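Local coordinates for inositol dehydrogenase (Lactobacillus casei, PDB 4N54), which probably catalyses the NAD-dependent oxidation of scyllo-inositol to the corresponding inosose, and binds both the dinucleotide and this cyclitol in a single cleft, at residues I15-V20 with A80-S85; S106-G111 with M192-I197; M137-D142 with V321-E326. All coordinates share one frame; numbering follows the deposited sequence.

Contact 1. Residues I15-V20 with A80-S85; sequences IKIGIV and AVFIVS. With NAI (1,4-dihydronicotinamide adenine dinucleotide), chain E.
V20 turns about its first side-chain torsion (chi1 55°) to set CG1 between its own backbone N and carbonyl carbon, against strand 80-83, while CG2, anti to the N, is carried to the cofactor. V20 CG1 thus packs 4.0 Å from I83 CG1, and V20 CG2 comes within 3.5 Å of C2A in the adenine of NAI. On the other face of the sheet I19 holds CG1 anti to its N (chi1 -169°), which lays that branch 3.9 Å from F82 CB and lets I19 CD1 reach V84 CG2 at 3.8 Å. The F82 ring stacks on F105 and meets H29 edge-to-face.

The backbones form a parallel ladder, the axes of strands 15-20 and 80-83 coming within 4.6 Å at 29°. G18 is gripped twice: its N donates to A80 O at 2.9 Å, and its O accepts from F82 N. V20 is held likewise, N to F82 O and O to V84 N, so the ladder runs one bond past the end of strand 80-83. There S85 O accepts a hydrogen bond from O3D of the nicotinamide ribose at 3.3 Å and bonds H90 as well, while S85 OG bonds to Q93. Two parallel strands whose C-terminal ends open onto the dinucleotide, next to what appears to be a GxGxxG turn at G21, G23 and G26, are the hallmark of the NAD-binding Rossmann fold.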
loop_
_atom_site.group_PDB
_atom_site.type_symbol
_atom_site.label_atom_id
_atom_site.label_comp_id
_atom_site.label_asym_id
_atom_site.label_seq_id
_atom_site.Cartn_x
_atom_site.Cartn_y
_atom_site.Cartn_z
ATOM N N ILE A 15 -5.792 -23.326 36.978
ATOM C CA ILE A 15 -5.228 -24.481 36.309
ATOM C C ILE A 15 -3.719 -24.492 36.447
ATOM O O ILE A 15 -3.025 -23.674 35.859
ATOM C CB ILE A 15 -5.578 -24.512 34.837
ATOM C CG1 ILE A 15 -7.079 -24.417 34.648
ATOM C CG2 ILE A 15 -5.088 -25.775 34.226
ATOM C CD1 ILE A 15 -7.818 -25.437 35.392
ATOM N N LYS A 16 -3.217 -25.422 37.241
ATOM C CA LYS A 16 -1.791 -25.565 37.420
ATOM C C LYS A 16 -1.185 -26.260 36.218
ATOM O O LYS A 16 -1.516 -27.395 35.920
ATOM C CB LYS A 16 -1.480 -26.320 38.713
ATOM C CG LYS A 16 -1.522 -25.443 39.954
ATOM C CD LYS A 16 -1.431 -26.251 41.235
ATOM C CE LYS A 16 -1.066 -25.382 42.439
ATOM N NZ LYS A 16 -2.153 -24.491 42.917
ATOM N N ILE A 17 -0.288 -25.558 35.534
ATOM C CA ILE A 17 0.278 -26.024 34.281
ATOM C C ILE A 17 1.750 -26.393 34.405
ATOM O O ILE A 17 2.508 -25.717 35.086
ATOM C CB ILE A 17 0.112 -24.960 33.196
ATOM C CG1 ILE A 17 -1.367 -24.703 32.929
ATOM C CG2 ILE A 17 0.820 -25.353 31.937
ATOM C CD1 ILE A 17 -1.618 -23.866 31.723
ATOM N N GLY A 18 2.131 -27.485 33.757
ATOM C CA GLY A 18 3.515 -27.880 33.662
ATOM C C GLY A 18 3.959 -27.932 32.215
ATOM O O GLY A 18 3.300 -28.545 31.401
ATOM N N ILE A 19 5.081 -27.297 31.896
ATOM C CA ILE A 19 5.525 -27.181 30.520
ATOM C C ILE A 19 6.773 -28.009 30.270
ATOM O O ILE A 19 7.602 -28.157 31.147
ATOM C CB ILE A 19 5.737 -25.693 30.129
ATOM C CG1 ILE A 19 5.936 -25.526 28.627
ATOM C CG2 ILE A 19 6.878 -25.081 30.894
ATOM C CD1 ILE A 19 5.893 -24.107 28.182
ATOM N N VAL A 20 6.880 -28.578 29.077
ATOM C CA VAL A 20 8.110 -29.235 28.663
ATOM C C VAL A 20 8.671 -28.530 27.443
ATOM O O VAL A 20 8.045 -28.469 26.402
ATOM C CB VAL A 20 7.931 -30.761 28.410
ATOM C CG1 VAL A 20 6.829 -31.042 27.417
ATOM C CG2 VAL A 20 9.223 -31.389 27.940
ATOM N N ALA A 80 -2.552 -29.879 34.077
ATOM C CA ALA A 80 -2.403 -29.908 32.638
ATOM C C ALA A 80 -0.984 -29.585 32.195
ATOM O O ALA A 80 -0.204 -29.019 32.949
ATOM C CB ALA A 80 -3.379 -28.965 32.006
ATOM N N VAL A 81 -0.664 -29.974 30.966
ATOM C CA VAL A 81 0.649 -29.746 30.398
ATOM C C VAL A 81 0.603 -29.061 29.046
ATOM O O VAL A 81 -0.327 -29.222 28.276
ATOM C CB VAL A 81 1.455 -31.046 30.224
ATOM C CG1 VAL A 81 1.721 -31.719 31.564
ATOM C CG2 VAL A 81 0.762 -31.978 29.270
ATOM N N PHE A 82 1.646 -28.288 28.792
ATOM C CA PHE A 82 1.927 -27.715 27.497
ATOM C C PHE A 82 3.143 -28.424 26.927
ATOM O O PHE A 82 4.198 -28.422 27.528
ATOM C CB PHE A 82 2.238 -26.231 27.645
ATOM C CG PHE A 82 1.152 -25.326 27.163
ATOM C CD1 PHE A 82 -0.086 -25.339 27.749
ATOM C CD2 PHE A 82 1.375 -24.456 26.128
ATOM C CE1 PHE A 82 -1.073 -24.514 27.307
ATOM C CE2 PHE A 82 0.385 -23.626 25.697
ATOM C CZ PHE A 82 -0.835 -23.665 26.288
ATOM N N ILE A 83 2.996 -29.022 25.763
ATOM C CA ILE A 83 4.098 -29.745 25.164
ATOM C C ILE A 83 4.758 -28.946 24.055
ATOM O O ILE A 83 4.211 -28.767 22.987
ATOM C CB ILE A 83 3.660 -31.129 24.688
ATOM C CG1 ILE A 83 3.229 -31.961 25.888
ATOM C CG2 ILE A 83 4.747 -31.807 23.969
ATOM C CD1 ILE A 83 2.466 -33.165 25.541
ATOM N N VAL A 84 5.950 -28.462 24.353
ATOM C CA VAL A 84 6.712 -27.637 23.442
ATOM C C VAL A 84 8.104 -28.242 23.272
ATOM O O VAL A 84 9.072 -27.552 23.020
ATOM C CB VAL A 84 6.814 -26.195 23.956
ATOM C CG1 VAL A 84 6.827 -25.251 22.815
ATOM C CG2 VAL A 84 5.658 -25.871 24.838
ATOM N N SER A 85 8.181 -29.553 23.444
ATOM C CA SER A 85 9.388 -30.300 23.170
ATOM C C SER A 85 9.500 -30.461 21.663
ATOM O O SER A 85 8.542 -30.206 20.957
ATOM C CB SER A 85 9.301 -31.671 23.841
ATOM O OG SER A 85 8.339 -32.476 23.227
HETATM P PA NAI E . 13.935 -25.516 20.657
HETATM O O1A NAI E . 14.892 -26.463 20.158
HETATM O O2A NAI E . 14.134 -24.071 20.595
HETATM O O5B NAI E . 13.559 -25.844 22.113
HETATM C C5B NAI E . 13.540 -27.162 22.565
HETATM C C4B NAI E . 13.280 -27.233 24.049
HETATM O O4B NAI E . 12.862 -28.555 24.325
HETATM C C3B NAI E . 14.517 -27.022 24.893
HETATM O O3B NAI E . 14.102 -26.478 26.116
HETATM C C2B NAI E . 15.002 -28.401 25.219
HETATM O O2B NAI E . 15.644 -28.383 26.474
HETATM C C1B NAI E . 13.698 -29.148 25.302
HETATM N N9A NAI E . 13.858 -30.575 25.051
HETATM C C8A NAI E . 14.451 -31.119 24.011
HETATM N N7A NAI E . 14.424 -32.454 24.074
HETATM C C5A NAI E . 13.773 -32.778 25.176
HETATM C C6A NAI E . 13.380 -34.020 25.844
HETATM N N6A NAI E . 13.698 -35.174 25.300
HETATM N N1A NAI E . 12.699 -33.959 26.986
HETATM C C2A NAI E . 12.389 -32.774 27.507
HETATM N N3A NAI E . 12.704 -31.599 26.954
HETATM C C4A NAI E . 13.396 -31.535 25.815
HETATM O O3 NAI E . 12.601 -25.878 19.896
HETATM P PN NAI E . 11.434 -24.890 19.588
HETATM O O1N NAI E . 11.806 -24.076 18.464
HETATM O O2N NAI E . 10.981 -24.275 20.807
HETATM O O5D NAI E . 10.318 -25.888 19.127
HETATM C C5D NAI E . 9.442 -26.528 20.027
HETATM C C4D NAI E . 8.204 -27.119 19.372
HETATM O O4D NAI E . 7.312 -26.084 19.061
HETATM C C3D NAI E . 8.488 -27.871 18.096
HETATM O O3D NAI E . 7.676 -29.017 18.052
HETATM C C2D NAI E . 8.086 -26.888 17.037
HETATM O O2D NAI E . 7.634 -27.522 15.860
HETATM C C1D NAI E . 7.008 -26.067 17.708
HETATM N N1N NAI E . 7.025 -24.681 17.321
HETATM C C2N NAI E . 5.896 -24.163 16.937
HETATM C C3N NAI E . 5.776 -22.859 16.551
HETATM C C7N NAI E . 4.452 -22.354 16.102
HETATM O O7N NAI E . 4.416 -21.437 15.373
HETATM N N7N NAI E . 3.330 -22.894 16.483
HETATM C C4N NAI E . 6.977 -21.959 16.563
HETATM C C5N NAI E . 8.154 -22.654 17.026
HETATM C C6N NAI E . 8.128 -23.975 17.385
#

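Contact 2. Residues S106-G111 with M192-I197. With NAI (1,4-dihydronicotinamide adenine dinucleotide), chain E; 2H3 ((1r,2r,3r,4r,5r,6r)-cyclohexane-1,2,3,4,5,6-hexol), chain F.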
loop_
_atom_site.group_PDB
_atom_site.type_symbol
_atom_site.label_atom_id
_atom_site.label_comp_id
_atom_site.label_asym_id
_atom_site.label_seq_id
_atom_site.Cartn_x
_atom_site.Cartn_y
_atom_site.Cartn_z
ATOM N N SER A 106 -0.477 -29.735 22.825
ATOM C CA SER A 106 0.723 -30.118 22.111
ATOM C C SER A 106 0.974 -29.188 20.941
ATOM O O SER A 106 0.068 -28.848 20.206
ATOM C CB SER A 106 0.612 -31.545 21.599
ATOM O OG SER A 106 1.720 -31.910 20.809
ATOM N N GLU A 107 2.226 -28.798 20.765
ATOM C CA GLU A 107 2.599 -28.045 19.597
ATOM C C GLU A 107 2.528 -28.893 18.350
ATOM O O GLU A 107 2.476 -30.106 18.415
ATOM C CB GLU A 107 3.998 -27.457 19.729
ATOM C CG GLU A 107 4.047 -26.073 20.296
ATOM C CD GLU A 107 3.187 -25.090 19.538
ATOM O OE1 GLU A 107 3.006 -25.254 18.323
ATOM O OE2 GLU A 107 2.686 -24.160 20.175
ATOM N N LYS A 108 2.514 -28.211 17.221
ATOM C CA LYS A 108 2.569 -28.808 15.920
ATOM C C LYS A 108 3.991 -29.245 15.619
ATOM O O LYS A 108 4.918 -28.752 16.225
ATOM C CB LYS A 108 2.134 -27.776 14.887
ATOM C CG LYS A 108 2.979 -26.485 14.881
ATOM C CD LYS A 108 3.945 -26.463 13.726
ATOM C CE LYS A 108 5.368 -26.504 14.178
ATOM N NZ LYS A 108 6.308 -26.410 13.062
ATOM N N PRO A 109 4.160 -30.217 14.723
ATOM C CA PRO A 109 3.137 -31.141 14.268
ATOM C C PRO A 109 2.845 -32.121 15.384
ATOM O O PRO A 109 3.582 -32.159 16.349
ATOM C CB PRO A 109 3.818 -31.867 13.110
ATOM C CG PRO A 109 5.229 -31.713 13.340
ATOM C CD PRO A 109 5.415 -30.405 13.989
ATOM N N ILE A 110 1.785 -32.902 15.271
ATOM C CA ILE A 110 1.434 -33.783 16.372
ATOM C C ILE A 110 2.445 -34.916 16.515
ATOM O O ILE A 110 2.734 -35.351 17.605
ATOM C CB ILE A 110 -0.022 -34.293 16.281
ATOM C CG1 ILE A 110 -0.466 -34.852 17.624
ATOM C CG2 ILE A 110 -0.188 -35.282 15.163
ATOM C CD1 ILE A 110 -1.894 -35.157 17.687
ATOM N N GLY A 111 2.992 -35.340 15.389
ATOM C CA GLY A 111 3.983 -36.378 15.326
ATOM C C GLY A 111 4.550 -36.433 13.935
ATOM O O GLY A 111 4.204 -35.626 13.095
ATOM N N MET A 192 7.097 -26.359 8.751
ATOM C CA MET A 192 6.534 -25.105 8.290
ATOM C C MET A 192 5.235 -25.290 7.526
ATOM O O MET A 192 4.212 -24.752 7.906
ATOM C CB MET A 192 7.521 -24.369 7.389
ATOM C CG MET A 192 8.726 -23.871 8.093
ATOM S SD MET A 192 8.361 -22.655 9.335
ATOM C CE MET A 192 8.036 -21.265 8.305
ATOM N N SER A 193 5.310 -26.048 6.442
ATOM C CA SER A 193 4.214 -26.213 5.505
ATOM C C SER A 193 2.967 -26.788 6.158
ATOM O O SER A 193 1.884 -26.693 5.612
ATOM C CB SER A 193 4.643 -27.078 4.324
ATOM O OG SER A 193 5.450 -26.392 3.410
ATOM N N ILE A 194 3.123 -27.361 7.337
ATOM C CA ILE A 194 2.009 -27.980 8.004
ATOM C C ILE A 194 0.972 -26.962 8.490
ATOM O O ILE A 194 -0.200 -27.270 8.547
ATOM C CB ILE A 194 2.463 -28.910 9.128
ATOM C CG1 ILE A 194 1.303 -29.790 9.561
ATOM C CG2 ILE A 194 3.021 -28.127 10.277
ATOM C CD1 ILE A 194 1.671 -30.964 10.302
ATOM N N HIS A 195 1.414 -25.755 8.823
ATOM C CA HIS A 195 0.500 -24.672 9.156
ATOM C C HIS A 195 -0.419 -24.350 7.995
ATOM O O HIS A 195 -1.600 -24.130 8.176
ATOM C CB HIS A 195 1.266 -23.411 9.501
ATOM C CG HIS A 195 1.915 -23.433 10.842
ATOM N ND1 HIS A 195 1.218 -23.215 12.004
ATOM C CD2 HIS A 195 3.203 -23.607 11.202
ATOM C CE1 HIS A 195 2.049 -23.275 13.023
ATOM N NE2 HIS A 195 3.259 -23.504 12.561
ATOM N N ASP A 196 0.157 -24.326 6.805
ATOM C CA ASP A 196 -0.552 -23.993 5.596
ATOM C C ASP A 196 -1.529 -25.087 5.205
ATOM O O ASP A 196 -2.595 -24.815 4.705
ATOM C CB ASP A 196 0.427 -23.761 4.469
ATOM C CG ASP A 196 1.398 -22.653 4.762
ATOM O OD1 ASP A 196 0.969 -21.498 4.853
ATOM O OD2 ASP A 196 2.589 -22.946 4.896
ATOM N N ILE A 197 -1.139 -26.326 5.435
ATOM C CA ILE A 197 -2.008 -27.453 5.173
ATOM C C ILE A 197 -3.262 -27.340 6.014
ATOM O O ILE A 197 -4.356 -27.485 5.512
ATOM C CB ILE A 197 -1.296 -28.772 5.450
ATOM C CG1 ILE A 197 -0.292 -29.054 4.339
ATOM C CG2 ILE A 197 -2.295 -29.887 5.561
ATOM C CD1 ILE A 197 0.498 -30.245 4.551
HETATM P PA NAI E . 13.935 -25.516 20.657
HETATM O O1A NAI E . 14.892 -26.463 20.158
HETATM O O2A NAI E . 14.134 -24.071 20.595
HETATM O O5B NAI E . 13.559 -25.844 22.113
HETATM C C5B NAI E . 13.540 -27.162 22.565
HETATM C C4B NAI E . 13.280 -27.233 24.049
HETATM O O4B NAI E . 12.862 -28.555 24.325
HETATM C C3B NAI E . 14.517 -27.022 24.893
HETATM O O3B NAI E . 14.102 -26.478 26.116
HETATM C C2B NAI E . 15.002 -28.401 25.219
HETATM O O2B NAI E . 15.644 -28.383 26.474
HETATM C C1B NAI E . 13.698 -29.148 25.302
HETATM N N9A NAI E . 13.858 -30.575 25.051
HETATM C C8A NAI E . 14.451 -31.119 24.011
HETATM N N7A NAI E . 14.424 -32.454 24.074
HETATM C C5A NAI E . 13.773 -32.778 25.176
HETATM C C6A NAI E . 13.380 -34.020 25.844
HETATM N N6A NAI E . 13.698 -35.174 25.300
HETATM N N1A NAI E . 12.699 -33.959 26.986
HETATM C C2A NAI E . 12.389 -32.774 27.507
HETATM N N3A NAI E . 12.704 -31.599 26.954
HETATM C C4A NAI E . 13.396 -31.535 25.815
HETATM O O3 NAI E . 12.601 -25.878 19.896
HETATM P PN NAI E . 11.434 -24.890 19.588
HETATM O O1N NAI E . 11.806 -24.076 18.464
HETATM O O2N NAI E . 10.981 -24.275 20.807
HETATM O O5D NAI E . 10.318 -25.888 19.127
HETATM C C5D NAI E . 9.442 -26.528 20.027
HETATM C C4D NAI E . 8.204 -27.119 19.372
HETATM O O4D NAI E . 7.312 -26.084 19.061
HETATM C C3D NAI E . 8.488 -27.871 18.096
HETATM O O3D NAI E . 7.676 -29.017 18.052
HETATM C C2D NAI E . 8.086 -26.888 17.037
HETATM O O2D NAI E . 7.634 -27.522 15.860
HETATM C C1D NAI E . 7.008 -26.067 17.708
HETATM N N1N NAI E . 7.025 -24.681 17.321
HETATM C C2N NAI E . 5.896 -24.163 16.937
HETATM C C3N NAI E . 5.776 -22.859 16.551
HETATM C C7N NAI E . 4.452 -22.354 16.102
HETATM O O7N NAI E . 4.416 -21.437 15.373
HETATM N N7N NAI E . 3.330 -22.894 16.483
HETATM C C4N NAI E . 6.977 -21.959 16.563
HETATM C C5N NAI E . 8.154 -22.654 17.026
HETATM C C6N NAI E . 8.128 -23.975 17.385
HETATM O O3 2H3 F . 5.982 -21.003 12.813
HETATM C C3 2H3 F . 7.115 -21.721 12.501
HETATM C C4 2H3 F . 8.354 -20.919 12.787
HETATM O O4 2H3 F . 8.420 -19.853 11.923
HETATM C C5 2H3 F . 9.589 -21.725 12.508
HETATM O O5 2H3 F . 10.717 -20.998 12.756
HETATM C C6 2H3 F . 9.591 -22.971 13.330
HETATM O O6 2H3 F . 10.713 -23.701 13.085
HETATM C C1 2H3 F . 8.420 -23.837 13.031
HETATM O O1 2H3 F . 8.410 -24.846 13.955
HETATM C C2 2H3 F . 7.027 -23.012 13.245
HETATM O O2 2H3 F . 5.951 -23.722 12.792
#
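P109 and I194 mark the closest approach of the two backbones, their CA atoms 7.1 Å apart, where the loop after strand 103-106 passes the first turn of helix 193-204. E107, K108 and P109 spell the Glu-Lys-Pro motif of the GFO/IDH/MocA family, and the peptide bond between K108 and P109 is cis. On the helical side H195 N bonds to M192 O, and I194 and H195 are the residues whose side chains reach the loop. The contact therefore joins the Rossmann part of the chain to the C-terminal domain.

P109 and I194 form the apolar part of the meeting, P109 CB touching I194 CD1 at 3.6 Å, and I194 CG2 lies 3.9 Å from K108 CD. A mixed contact follows: the lysine chain leaves with CG between its backbone N and carbonyl carbon (chi1 58°) and bends twice more, crossing the H195 side chain at about a right angle with K108 CD 3.3 Å from H195 NE2. Its NZ is modelled within bonding range of O1 and O2 of the cyclitol and paired with D191, though its exact place is less certain.

Ligand bonds tie the loop to both ends of the nicotinamide ribonucleoside. E107 OE1 accepts from the carboxamide N7N at 3.0 Å along a nearly straight N-H (170°), and also takes K108 N, which lies above the carboxylate plane; its partner OE2 bonds to H29. K108 O accepts from the ribose O2D. M192 SD lies over one face of the cyclitol, 3.5 Å from C5, with the nicotinamide on the other. H195 meets hydroxyl O2 of the cyclitol at its edge: NE2 and O2 share a bent hydrogen bond of 2.7 Å (136°) in the imidazole plane, in which either may be the donor.

Contact 3. Residues M137-D142 with V321-E326; sequences MRRFDD and VGITAE. With NAI (1,4-dihydronicotinamide adenine dinucleotide), chain E.
F140 meets V321 and I323 through apolar contacts: CZ, at the ring edge, lies 3.7 Å from V321 CG1, and the neighbouring F140 CE1 is equally close to I323 CD1. With CG1 anti to the carbonyl carbon (chi1 -52°) and chi2 extended (175°), I323 holds CD1 out to the phenylalanine and also reaches R139 CD at 4.0 Å from CD1, the arginine and isoleucine chains sliding past each other in opposite directions.

Among polar groups, R139 NH1 stays 4.1 Å from G322 O, too far for a bond; the guanidinium is instead committed to a salt bridge with D198 and a cation-pi contact with W202. G322 adopts positive phi (102°), at which a CB would jam against the preceding carbonyl O.

Cofactor contacts come from M137. Its SD takes a weak hydrogen bond from the NAI carboxamide N7N at 3.5 Å, and its CE lies 3.2 Å from O7N. Replacing M137 with alanine would remove this sulfur and methyl, which would probably open a gap beside the carboxamide and cost N7N its weak sulfur acceptor.

Both segments lead into helices: D141 OD2 caps Y144 N in helix 142-152, and T324 OG1 caps D327 N in helix 325-344. F140 rests on E307 and A310 of helix 301-317, and together with V321 it touches Q133 of strand 132-134, the edge strand of the parallel sheet.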
loop_
_atom_site.group_PDB
_atom_site.type_symbol
_atom_site.label_atom_id
_atom_site.label_comp_id
_atom_site.label_asym_id
_atom_site.label_seq_id
_atom_site.Cartn_x
_atom_site.Cartn_y
_atom_site.Cartn_z
ATOM N N MET A 137 -1.866 -22.323 15.877
ATOM C CA MET A 137 -2.214 -21.011 16.380
ATOM C C MET A 137 -2.814 -20.045 15.364
ATOM O O MET A 137 -3.506 -19.124 15.746
ATOM C CB MET A 137 -1.020 -20.359 17.069
ATOM C CG MET A 137 -0.003 -19.759 16.136
ATOM S SD MET A 137 0.771 -20.951 15.073
ATOM C CE MET A 137 1.869 -19.899 14.175
ATOM N N ARG A 138 -2.559 -20.260 14.084
ATOM C CA ARG A 138 -3.125 -19.409 13.060
ATOM C C ARG A 138 -4.651 -19.357 13.115
ATOM O O ARG A 138 -5.245 -18.364 12.762
ATOM C CB ARG A 138 -2.670 -19.840 11.682
ATOM C CG ARG A 138 -1.250 -19.489 11.377
ATOM C CD ARG A 138 -0.871 -19.793 9.964
ATOM N NE ARG A 138 0.568 -19.954 9.828
ATOM C CZ ARG A 138 1.195 -20.074 8.679
ATOM N NH1 ARG A 138 0.530 -20.034 7.554
ATOM N NH2 ARG A 138 2.492 -20.220 8.660
ATOM N N ARG A 139 -5.264 -20.445 13.563
ATOM C CA ARG A 139 -6.709 -20.510 13.727
ATOM C C ARG A 139 -7.202 -19.487 14.726
ATOM O O ARG A 139 -8.365 -19.141 14.728
ATOM C CB ARG A 139 -7.142 -21.894 14.181
ATOM C CG ARG A 139 -6.839 -22.981 13.204
ATOM C CD ARG A 139 -7.796 -24.106 13.364
ATOM N NE ARG A 139 -7.532 -25.194 12.449
ATOM C CZ ARG A 139 -8.389 -26.171 12.211
ATOM N NH1 ARG A 139 -9.561 -26.176 12.812
ATOM N NH2 ARG A 139 -8.074 -27.131 11.374
ATOM N N PHE A 140 -6.299 -19.019 15.575
ATOM C CA PHE A 140 -6.624 -18.021 16.560
ATOM C C PHE A 140 -6.209 -16.605 16.162
ATOM O O PHE A 140 -6.537 -15.655 16.848
ATOM C CB PHE A 140 -6.009 -18.381 17.895
ATOM C CG PHE A 140 -6.699 -19.498 18.597
ATOM C CD1 PHE A 140 -6.313 -20.795 18.396
ATOM C CD2 PHE A 140 -7.714 -19.248 19.481
ATOM C CE1 PHE A 140 -6.936 -21.806 19.050
ATOM C CE2 PHE A 140 -8.335 -20.265 20.129
ATOM C CZ PHE A 140 -7.946 -21.540 19.912
ATOM N N ASP A 141 -5.490 -16.481 15.058
ATOM C CA ASP A 141 -5.023 -15.190 14.597
ATOM C C ASP A 141 -6.151 -14.278 14.082
ATOM O O ASP A 141 -6.958 -14.679 13.254
ATOM C CB ASP A 141 -3.919 -15.339 13.554
ATOM C CG ASP A 141 -3.399 -13.999 13.062
ATOM O OD1 ASP A 141 -2.649 -13.358 13.796
ATOM O OD2 ASP A 141 -3.758 -13.594 11.954
ATOM N N ASP A 142 -6.170 -13.049 14.584
ATOM C CA ASP A 142 -7.235 -12.090 14.287
ATOM C C ASP A 142 -7.440 -11.837 12.800
ATOM O O ASP A 142 -8.557 -11.727 12.338
ATOM C CB ASP A 142 -7.002 -10.766 15.011
ATOM C CG ASP A 142 -7.419 -10.802 16.466
ATOM O OD1 ASP A 142 -8.109 -11.745 16.875
ATOM O OD2 ASP A 142 -7.057 -9.879 17.204
ATOM N N VAL A 321 -12.347 -26.989 22.137
ATOM C CA VAL A 321 -11.844 -25.933 21.268
ATOM C C VAL A 321 -11.983 -26.305 19.805
ATOM O O VAL A 321 -12.315 -25.472 18.985
ATOM C CB VAL A 321 -10.385 -25.567 21.609
ATOM C CG1 VAL A 321 -9.796 -24.667 20.568
ATOM C CG2 VAL A 321 -10.315 -24.892 22.956
ATOM N N GLY A 322 -11.752 -27.565 19.485
ATOM C CA GLY A 322 -12.012 -28.061 18.153
ATOM C C GLY A 322 -10.811 -28.242 17.246
ATOM O O GLY A 322 -10.944 -28.302 16.037
ATOM N N ILE A 323 -9.628 -28.322 17.830
ATOM C CA ILE A 323 -8.436 -28.593 17.055
ATOM C C ILE A 323 -7.899 -29.924 17.515
ATOM O O ILE A 323 -7.413 -30.057 18.619
ATOM C CB ILE A 323 -7.390 -27.504 17.221
ATOM C CG1 ILE A 323 -8.012 -26.144 16.952
ATOM C CG2 ILE A 323 -6.240 -27.742 16.296
ATOM C CD1 ILE A 323 -7.087 -25.013 17.200
ATOM N N THR A 324 -7.990 -30.904 16.644
ATOM C CA THR A 324 -7.961 -32.276 17.077
ATOM C C THR A 324 -6.748 -33.047 16.581
ATOM O O THR A 324 -6.019 -32.593 15.720
ATOM C CB THR A 324 -9.228 -32.989 16.604
ATOM O OG1 THR A 324 -9.211 -33.089 15.185
ATOM C CG2 THR A 324 -10.444 -32.206 17.005
ATOM N N ALA A 325 -6.558 -34.226 17.148
ATOM C CA ALA A 325 -5.548 -35.141 16.692
ATOM C C ALA A 325 -5.793 -35.482 15.243
ATOM O O ALA A 325 -4.868 -35.692 14.485
ATOM C CB ALA A 325 -5.570 -36.379 17.534
ATOM N N GLU A 326 -7.060 -35.514 14.855
ATOM C CA GLU A 326 -7.431 -35.791 13.473
ATOM C C GLU A 326 -6.957 -34.671 12.557
ATOM O O GLU A 326 -6.527 -34.908 11.444
ATOM C CB GLU A 326 -8.936 -36.006 13.352
ATOM C CG GLU A 326 -9.439 -36.150 11.938
ATOM C CD GLU A 326 -9.058 -37.451 11.308
ATOM O OE1 GLU A 326 -8.747 -38.393 12.046
ATOM O OE2 GLU A 326 -9.064 -37.535 10.076
HETATM P PA NAI E . 13.935 -25.516 20.657
HETATM O O1A NAI E . 14.892 -26.463 20.158
HETATM O O2A NAI E . 14.134 -24.071 20.595
HETATM O O5B NAI E . 13.559 -25.844 22.113
HETATM C C5B NAI E . 13.540 -27.162 22.565
HETATM C C4B NAI E . 13.280 -27.233 24.049
HETATM O O4B NAI E . 12.862 -28.555 24.325
HETATM C C3B NAI E . 14.517 -27.022 24.893
HETATM O O3B NAI E . 14.102 -26.478 26.116
HETATM C C2B NAI E . 15.002 -28.401 25.219
HETATM O O2B NAI E . 15.644 -28.383 26.474
HETATM C C1B NAI E . 13.698 -29.148 25.302
HETATM N N9A NAI E . 13.858 -30.575 25.051
HETATM C C8A NAI E . 14.451 -31.119 24.011
HETATM N N7A NAI E . 14.424 -32.454 24.074
HETATM C C5A NAI E . 13.773 -32.778 25.176
HETATM C C6A NAI E . 13.380 -34.020 25.844
HETATM N N6A NAI E . 13.698 -35.174 25.300
HETATM N N1A NAI E . 12.699 -33.959 26.986
HETATM C C2A NAI E . 12.389 -32.774 27.507
HETATM N N3A NAI E . 12.704 -31.599 26.954
HETATM C C4A NAI E . 13.396 -31.535 25.815
HETATM O O3 NAI E . 12.601 -25.878 19.896
HETATM P PN NAI E . 11.434 -24.890 19.588
HETATM O O1N NAI E . 11.806 -24.076 18.464
HETATM O O2N NAI E . 10.981 -24.275 20.807
HETATM O O5D NAI E . 10.318 -25.888 19.127
HETATM C C5D NAI E . 9.442 -26.528 20.027
HETATM C C4D NAI E . 8.204 -27.119 19.372
HETATM O O4D NAI E . 7.312 -26.084 19.061
HETATM C C3D NAI E . 8.488 -27.871 18.096
HETATM O O3D NAI E . 7.676 -29.017 18.052
HETATM C C2D NAI E . 8.086 -26.888 17.037
HETATM O O2D NAI E . 7.634 -27.522 15.860
HETATM C C1D NAI E . 7.008 -26.067 17.708
HETATM N N1N NAI E . 7.025 -24.681 17.321
HETATM C C2N NAI E . 5.896 -24.163 16.937
HETATM C C3N NAI E . 5.776 -22.859 16.551
HETATM C C7N NAI E . 4.452 -22.354 16.102
HETATM O O7N NAI E . 4.416 -21.437 15.373
HETATM N N7N NAI E . 3.330 -22.894 16.483
HETATM C C4N NAI E . 6.977 -21.959 16.563
HETATM C C5N NAI E . 8.154 -22.654 17.026
HETATM C C6N NAI E . 8.128 -23.975 17.385
#

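Contact 1 lies within the parallel Rossmann sheet, its centre about 18 Å from those of contacts 2 and 3, whose own centres are about 11 Å apart. Along the chain contact 1 closes first, and contacts 2 and 3 then interleave: 106-111, 137-142, 192-197, 321-326. A probable hydrogen bond from E107 N to I83 O (3.0 Å) joins contact 1 to contact 2, carrying the sheet into the loop after strand 103-106. Contacts 2 and 3 meet through the salt bridge of D196 OD1 with R138 NH1. All three touch NAI, contact 1 at adenine and ribose, contact 2 at ribose and carboxamide, contact 3 at the carboxamide, which puts the nicotinamide end where the Rossmann sheet and the C-terminal domain meet.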